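Local coordinates for glycosyl hydrolase (Rhizobium leguminosarum bv. trifolii, PDB 5NDX), which probably hydrolyses glycosidic bonds as a bacterial orthologue of human alpha-L-iduronidase, a family 39 glycoside hydrolase, at residues G319-R332 with T355-T367. The protein carries 2 engineered substitutions. Sequence-based numbering, arbitrary orientation.
Unlike the reference sequence in segment 355-367: Thr355 (reference Ala). With 8U8 ((2~{R},3~{S},4~{S},5~{R},6~{S})-6-(4-methyl-2-oxidanylidene-chromen-7-yl)oxy-3,4,5-tris(oxidanyl)oxane-2-carboxylic acid), chain M; SO4 (sulfate ion), chain J.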
loop_
_atom_site.group_PDB
_atom_site.type_symbol
_atom_site.label_atom_id
_atom_site.label_comp_id
_atom_site.label_asym_id
_atom_site.label_seq_id
_atom_site.Cartn_x
_atom_site.Cartn_y
_atom_site.Cartn_z
ATOM N N GLY A 319 -4.549 13.876 -9.109
ATOM C CA GLY A 319 -3.747 15.014 -8.674
ATOM C C GLY A 319 -3.354 15.010 -7.210
ATOM O O GLY A 319 -3.627 14.058 -6.450
ATOM N N TRP A 320 -2.717 16.088 -6.814
ATOM C CA TRP A 320 -2.209 16.255 -5.434
ATOM C C TRP A 320 -3.262 16.083 -4.348
ATOM O O TRP A 320 -2.972 15.512 -3.269
ATOM C CB TRP A 320 -1.564 17.615 -5.293
ATOM C CG TRP A 320 -0.254 17.822 -6.022
ATOM C CD1 TRP A 320 -0.056 18.548 -7.161
ATOM C CD2 TRP A 320 1.034 17.377 -5.604
ATOM N NE1 TRP A 320 1.266 18.540 -7.499
ATOM C CE2 TRP A 320 1.960 17.837 -6.555
ATOM C CE3 TRP A 320 1.486 16.592 -4.558
ATOM C CZ2 TRP A 320 3.336 17.571 -6.461
ATOM C CZ3 TRP A 320 2.846 16.332 -4.466
ATOM C CH2 TRP A 320 3.754 16.840 -5.417
ATOM N N SER A 321 -4.484 16.526 -4.642
ATOM C CA SER A 321 -5.575 16.635 -3.695
ATOM C C SER A 321 -6.520 15.481 -3.794
ATOM O O SER A 321 -7.489 15.407 -3.046
ATOM C CB SER A 321 -6.423 17.912 -4.012
ATOM O OG SER A 321 -5.632 18.974 -3.608
ATOM N N GLN A 322 -6.255 14.544 -4.667
ATOM C CA GLN A 322 -7.091 13.337 -4.715
ATOM C C GLN A 322 -6.479 12.202 -3.914
ATOM O O GLN A 322 -5.316 12.315 -3.531
ATOM C CB GLN A 322 -7.314 13.013 -6.182
ATOM C CG GLN A 322 -8.155 14.121 -6.828
ATOM C CD GLN A 322 -8.321 13.940 -8.318
ATOM O OE1 GLN A 322 -7.382 13.590 -9.035
ATOM N NE2 GLN A 322 -9.519 14.115 -8.783
ATOM N N ARG A 323 -7.246 11.142 -3.626
ATOM C CA ARG A 323 -6.739 10.011 -2.836
ATOM C C ARG A 323 -5.963 9.071 -3.728
ATOM O O ARG A 323 -6.474 8.029 -4.243
ATOM C CB ARG A 323 -7.851 9.278 -2.163
ATOM C CG ARG A 323 -7.415 8.129 -1.227
ATOM C CD ARG A 323 -8.677 7.687 -0.435
ATOM N NE ARG A 323 -9.275 6.767 -1.191
ATOM C CZ ARG A 323 -10.555 6.511 -1.390
ATOM N NH1 ARG A 323 -11.603 7.045 -0.780
ATOM N NH2 ARG A 323 -10.711 5.568 -2.266
ATOM N N THR A 324 -4.759 9.509 -3.980
ATOM C CA THR A 324 -3.853 8.870 -4.943
ATOM C C THR A 324 -2.465 8.894 -4.315
ATOM O O THR A 324 -2.116 9.822 -3.538
ATOM C CB THR A 324 -3.829 9.602 -6.310
ATOM O OG1 THR A 324 -3.220 10.881 -6.183
ATOM C CG2 THR A 324 -5.258 9.826 -6.843
ATOM N N ILE A 325 -1.677 7.881 -4.638
ATOM C CA ILE A 325 -0.348 7.757 -4.130
ATOM C C ILE A 325 0.680 8.487 -5.010
ATOM O O ILE A 325 1.866 8.616 -4.600
ATOM C CB ILE A 325 0.086 6.276 -3.903
ATOM C CG1 ILE A 325 -0.213 5.382 -5.094
ATOM C CG2 ILE A 325 -0.534 5.771 -2.615
ATOM C CD1 ILE A 325 0.483 4.050 -5.100
ATOM N N PHE A 326 0.276 8.924 -6.195
ATOM C CA PHE A 326 1.135 9.800 -7.008
ATOM C C PHE A 326 0.346 11.017 -7.444
ATOM O O PHE A 326 -0.855 10.919 -7.619
ATOM C CB PHE A 326 1.642 9.110 -8.279
ATOM C CG PHE A 326 2.453 7.861 -8.022
ATOM C CD1 PHE A 326 1.823 6.658 -7.897
ATOM C CD2 PHE A 326 3.825 7.919 -7.923
ATOM C CE1 PHE A 326 2.537 5.506 -7.657
ATOM C CE2 PHE A 326 4.565 6.770 -7.641
ATOM C CZ PHE A 326 3.913 5.568 -7.517
ATOM N N ALA A 327 1.051 12.131 -7.624
ATOM C CA ALA A 327 0.544 13.278 -8.349
ATOM C C ALA A 327 0.936 13.145 -9.834
ATOM O O ALA A 327 2.106 13.067 -10.191
ATOM C CB ALA A 327 1.105 14.547 -7.744
ATOM N N TYR A 328 -0.071 13.047 -10.676
ATOM C CA TYR A 328 0.063 12.872 -12.113
ATOM C C TYR A 328 0.161 14.273 -12.741
ATOM O O TYR A 328 -0.660 15.131 -12.474
ATOM C CB TYR A 328 -1.179 12.108 -12.652
ATOM C CG TYR A 328 -1.290 12.112 -14.146
ATOM C CD1 TYR A 328 -0.561 11.207 -14.933
ATOM C CD2 TYR A 328 -2.104 13.040 -14.789
ATOM C CE1 TYR A 328 -0.627 11.238 -16.324
ATOM C CE2 TYR A 328 -2.187 13.078 -16.185
ATOM C CZ TYR A 328 -1.456 12.191 -16.955
ATOM O OH TYR A 328 -1.522 12.287 -18.343
ATOM N N PHE A 329 1.206 14.494 -13.519
ATOM C CA PHE A 329 1.363 15.664 -14.361
ATOM C C PHE A 329 1.297 15.196 -15.803
ATOM O O PHE A 329 2.066 14.318 -16.219
ATOM C CB PHE A 329 2.742 16.268 -14.171
ATOM C CG PHE A 329 2.930 16.948 -12.869
ATOM C CD1 PHE A 329 3.287 16.225 -11.730
ATOM C CD2 PHE A 329 2.755 18.301 -12.783
ATOM C CE1 PHE A 329 3.470 16.867 -10.520
ATOM C CE2 PHE A 329 2.936 18.948 -11.588
ATOM C CZ PHE A 329 3.318 18.223 -10.453
ATOM N N GLY A 330 0.391 15.781 -16.561
ATOM C CA GLY A 330 0.183 15.453 -17.985
ATOM C C GLY A 330 -1.244 15.839 -18.393
ATOM O O GLY A 330 -1.975 16.398 -17.584
ATOM N N SER A 331 -1.633 15.482 -19.613
ATOM C CA SER A 331 -2.863 15.988 -20.234
ATOM C C SER A 331 -4.056 15.082 -20.027
ATOM O O SER A 331 -5.165 15.545 -20.180
ATOM C CB SER A 331 -2.663 16.199 -21.733
ATOM O OG SER A 331 -2.223 14.978 -22.327
ATOM N N ARG A 332 -3.868 13.834 -19.606
ATOM C CA ARG A 332 -5.011 12.933 -19.464
ATOM C C ARG A 332 -5.771 13.224 -18.178
ATOM O O ARG A 332 -5.204 13.768 -17.262
ATOM C CB ARG A 332 -4.558 11.474 -19.492
ATOM C CG ARG A 332 -3.735 11.184 -20.708
ATOM C CD ARG A 332 -3.272 9.764 -20.727
ATOM N NE ARG A 332 -4.320 8.852 -21.131
ATOM C CZ ARG A 332 -4.177 7.537 -21.190
ATOM N NH1 ARG A 332 -3.027 6.953 -20.835
ATOM N NH2 ARG A 332 -5.195 6.800 -21.614
ATOM N N THR A 355 0.788 7.570 -26.661
ATOM C CA THR A 355 0.008 8.152 -25.579
ATOM C C THR A 355 0.633 9.427 -25.035
ATOM O O THR A 355 1.830 9.695 -25.194
ATOM C CB THR A 355 -0.210 7.177 -24.391
ATOM O OG1 THR A 355 0.888 6.257 -24.321
ATOM C CG2 THR A 355 -1.526 6.412 -24.521
ATOM N N PRO A 356 -0.191 10.243 -24.404
ATOM C CA PRO A 356 0.359 11.487 -23.869
ATOM C C PRO A 356 1.508 11.251 -22.859
ATOM O O PRO A 356 1.419 10.371 -22.038
ATOM C CB PRO A 356 -0.850 12.142 -23.214
ATOM C CG PRO A 356 -2.010 11.606 -24.000
ATOM C CD PRO A 356 -1.657 10.185 -24.283
ATOM N N PRO A 357 2.588 12.016 -22.961
ATOM C CA PRO A 357 3.672 11.890 -22.006
ATOM C C PRO A 357 3.252 12.386 -20.569
ATOM O O PRO A 357 2.187 12.997 -20.415
ATOM C CB PRO A 357 4.759 12.762 -22.614
ATOM C CG PRO A 357 4.030 13.800 -23.370
ATOM C CD PRO A 357 2.765 13.169 -23.871
ATOM N N PHE A 358 4.037 12.044 -19.540
ATOM C CA PHE A 358 3.610 12.292 -18.161
ATOM C C PHE A 358 4.762 12.140 -17.230
ATOM O O PHE A 358 5.745 11.473 -17.553
ATOM C CB PHE A 358 2.465 11.344 -17.703
ATOM C CG PHE A 358 2.902 9.910 -17.543
ATOM C CD1 PHE A 358 3.027 9.074 -18.661
ATOM C CD2 PHE A 358 3.243 9.399 -16.296
ATOM C CE1 PHE A 358 3.492 7.770 -18.522
ATOM C CE2 PHE A 358 3.698 8.114 -16.163
ATOM C CZ PHE A 358 3.814 7.292 -17.269
ATOM N N ASP A 359 4.607 12.755 -16.066
ATOM C CA ASP A 359 5.454 12.550 -14.927
ATOM C C ASP A 359 4.554 12.297 -13.725
ATOM O O ASP A 359 3.496 12.950 -13.561
ATOM C CB ASP A 359 6.347 13.758 -14.706
ATOM C CG ASP A 359 7.539 13.788 -15.659
ATOM O OD1 ASP A 359 8.503 13.053 -15.405
ATOM O OD2 ASP A 359 7.508 14.543 -16.658
ATOM N N ILE A 360 5.010 11.394 -12.868
ATOM C CA ILE A 360 4.361 11.144 -11.595
ATOM C C ILE A 360 5.341 11.348 -10.452
ATOM O O ILE A 360 6.509 10.958 -10.525
ATOM C CB ILE A 360 3.730 9.743 -11.479
ATOM C CG1 ILE A 360 4.698 8.629 -11.849
ATOM C CG2 ILE A 360 2.483 9.723 -12.328
ATOM C CD1 ILE A 360 4.091 7.247 -11.733
ATOM N N ILE A 361 4.825 11.998 -9.400
ATOM C CA ILE A 361 5.554 12.270 -8.219
ATOM C C ILE A 361 4.888 11.554 -7.023
ATOM O O ILE A 361 3.684 11.647 -6.832
ATOM C CB ILE A 361 5.611 13.778 -7.988
ATOM C CG1 ILE A 361 6.329 14.507 -9.122
ATOM C CG2 ILE A 361 6.293 14.100 -6.685
ATOM C CD1 ILE A 361 7.807 14.167 -9.305
ATOM N N LYS A 362 5.670 10.837 -6.245
ATOM C CA LYS A 362 5.202 10.164 -5.005
ATOM C C LYS A 362 4.658 11.062 -3.955
ATOM O O LYS A 362 5.240 12.073 -3.618
ATOM C CB LYS A 362 6.341 9.383 -4.336
ATOM C CG LYS A 362 6.641 8.136 -5.051
ATOM C CD LYS A 362 7.961 7.371 -4.761
ATOM C CE LYS A 362 8.495 7.374 -3.389
ATOM N NZ LYS A 362 9.632 6.350 -3.257
ATOM N N LYS A 363 3.565 10.622 -3.377
ATOM C CA LYS A 363 2.863 11.355 -2.335
ATOM C C LYS A 363 2.912 10.574 -1.009
ATOM O O LYS A 363 3.327 9.400 -0.997
ATOM C CB LYS A 363 1.409 11.556 -2.779
ATOM C CG LYS A 363 1.246 12.611 -3.856
ATOM C CD LYS A 363 -0.159 12.603 -4.458
ATOM C CE LYS A 363 -1.236 13.011 -3.459
ATOM N NZ LYS A 363 -2.543 12.773 -4.085
ATOM N N PRO A 364 2.446 11.209 0.097
ATOM C CA PRO A 364 2.542 10.593 1.417
ATOM C C PRO A 364 1.807 9.312 1.628
ATOM O O PRO A 364 2.207 8.551 2.503
ATOM C CB PRO A 364 2.068 11.686 2.385
ATOM C CG PRO A 364 2.429 12.956 1.655
ATOM C CD PRO A 364 2.217 12.660 0.201
ATOM N N GLY A 365 0.784 9.027 0.832
ATOM C CA GLY A 365 0.097 7.757 0.910
ATOM C C GLY A 365 1.030 6.563 0.652
ATOM O O GLY A 365 0.755 5.464 1.152
ATOM N N LEU A 366 2.071 6.766 -0.175
ATOM C CA LEU A 366 3.033 5.727 -0.532
ATOM C C LEU A 366 4.224 5.762 0.402
ATOM O O LEU A 366 4.605 4.715 0.921
ATOM C CB LEU A 366 3.533 5.835 -1.992
ATOM C CG LEU A 366 4.509 4.767 -2.492
ATOM C CD1 LEU A 366 3.962 3.377 -2.171
ATOM C CD2 LEU A 366 4.707 4.896 -3.995
ATOM N N THR A 367 4.752 6.949 0.668
ATOM C CA THR A 367 5.928 7.069 1.517
ATOM C C THR A 367 5.653 6.604 2.920
ATOM O O THR A 367 6.513 5.983 3.564
ATOM C CB THR A 367 6.535 8.462 1.492
ATOM O OG1 THR A 367 5.553 9.423 1.905
ATOM C CG2 THR A 367 7.028 8.794 0.100
HETATM C C15 8U8 M . -22.678 4.658 -3.714
HETATM C C13 8U8 M . -22.166 4.258 -2.459
HETATM C C14 8U8 M . -23.051 4.142 -1.383
HETATM C C16 8U8 M . -22.592 3.712 -0.135
HETATM O O9 8U8 M . -23.423 3.665 0.771
HETATM O O8 8U8 M . -21.261 3.409 0.074
HETATM C C11 8U8 M . -20.387 3.400 -0.985
HETATM C C10 8U8 M . -19.077 2.957 -0.775
HETATM C C12 8U8 M . -20.828 3.839 -2.264
HETATM C C7 8U8 M . -19.904 3.781 -3.325
HETATM C C8 8U8 M . -18.597 3.332 -3.112
HETATM C C9 8U8 M . -18.166 2.928 -1.837
HETATM O O2 8U8 M . -16.898 2.443 -1.585
HETATM C C5 8U8 M . -15.700 2.785 -2.386
HETATM O O1 8U8 M . -15.657 4.209 -2.565
HETATM C C1 8U8 M . -14.832 4.718 -3.541
HETATM C C6 8U8 M . -14.313 5.883 -2.916
HETATM O O7 8U8 M . -13.963 6.786 -3.666
HETATM O O6 8U8 M . -14.240 5.857 -1.700
HETATM C C2 8U8 M . -13.584 3.866 -3.926
HETATM O O5 8U8 M . -12.581 4.019 -2.900
HETATM C C3 8U8 M . -13.923 2.338 -4.214
HETATM O O4 8U8 M . -13.725 2.059 -5.556
HETATM C C4 8U8 M . -15.381 1.979 -3.786
HETATM O O3 8U8 M . -15.503 0.499 -3.757
HETATM S S SO4 J . -6.530 9.494 -23.945
HETATM O O1 SO4 J . -5.532 10.409 -23.347
HETATM O O2 SO4 J . -7.467 9.047 -22.874
HETATM O O3 SO4 J . -5.823 8.332 -24.553
HETATM O O4 SO4 J . -7.284 10.237 -24.998
HETATM O O HOH W 1 -1.009 10.280 -1.016
HETATM O O HOH W 2 -0.292 10.440 -19.725
HETATM O O HOH W 3 0.629 14.808 -21.465
#
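Lys363 reaches into the loop 319-325, which opens with a type I turn from Gly319 to Gln322, and its ammonium nitrogen is ringed there by oxygens. NZ donates at 2.9 Å to Gly319 O, tilted 19° from that carbonyl's plane, at 2.9 Å to Gln322 O, and to Thr324 through both O and OG1; a further bond to Trp320 O is weak. The lysine chain passes Ala327 with CD 3.4 Å from Ala327 N, and the bend at chi3 (66°) then swings CE and NZ in among the loop oxygens. A methionine in its place would probably leave the carbonyls of Gly319, Gln322 and Thr324 without the charged donor they share, so that the loop is held less firmly. The same loop carries Arg323, whose NH1 binds carboxylate O6 of the bound iduronide, with Gln269 and Asp313 also holding its guanidinium. Beyond the lysine, strands 326-330 and 358-362 form a two-stranded antiparallel ribbon beside the TIM barrel of this family, evidenced by paired backbone bonds at Ala327–Ile361 and Phe329–Asp359. On one side, Ile360 CD1 sits over a face of the Phe326 ring, 4.1 Å from its centroid and 18° off the normal, while Leu366 CD2 meets Phe326 CZ at 3.7 Å; helix 36-45 backs Ile360. Ile361, on the other side, touches Trp320 CH2 through CG2 (3.9 Å) and packs against helix 480-489. Tyr328 OH receives Arg332 N and donates to a water that bridges to Pro356 O, while salt bridges to Arg487 and Arg549 hold Asp359.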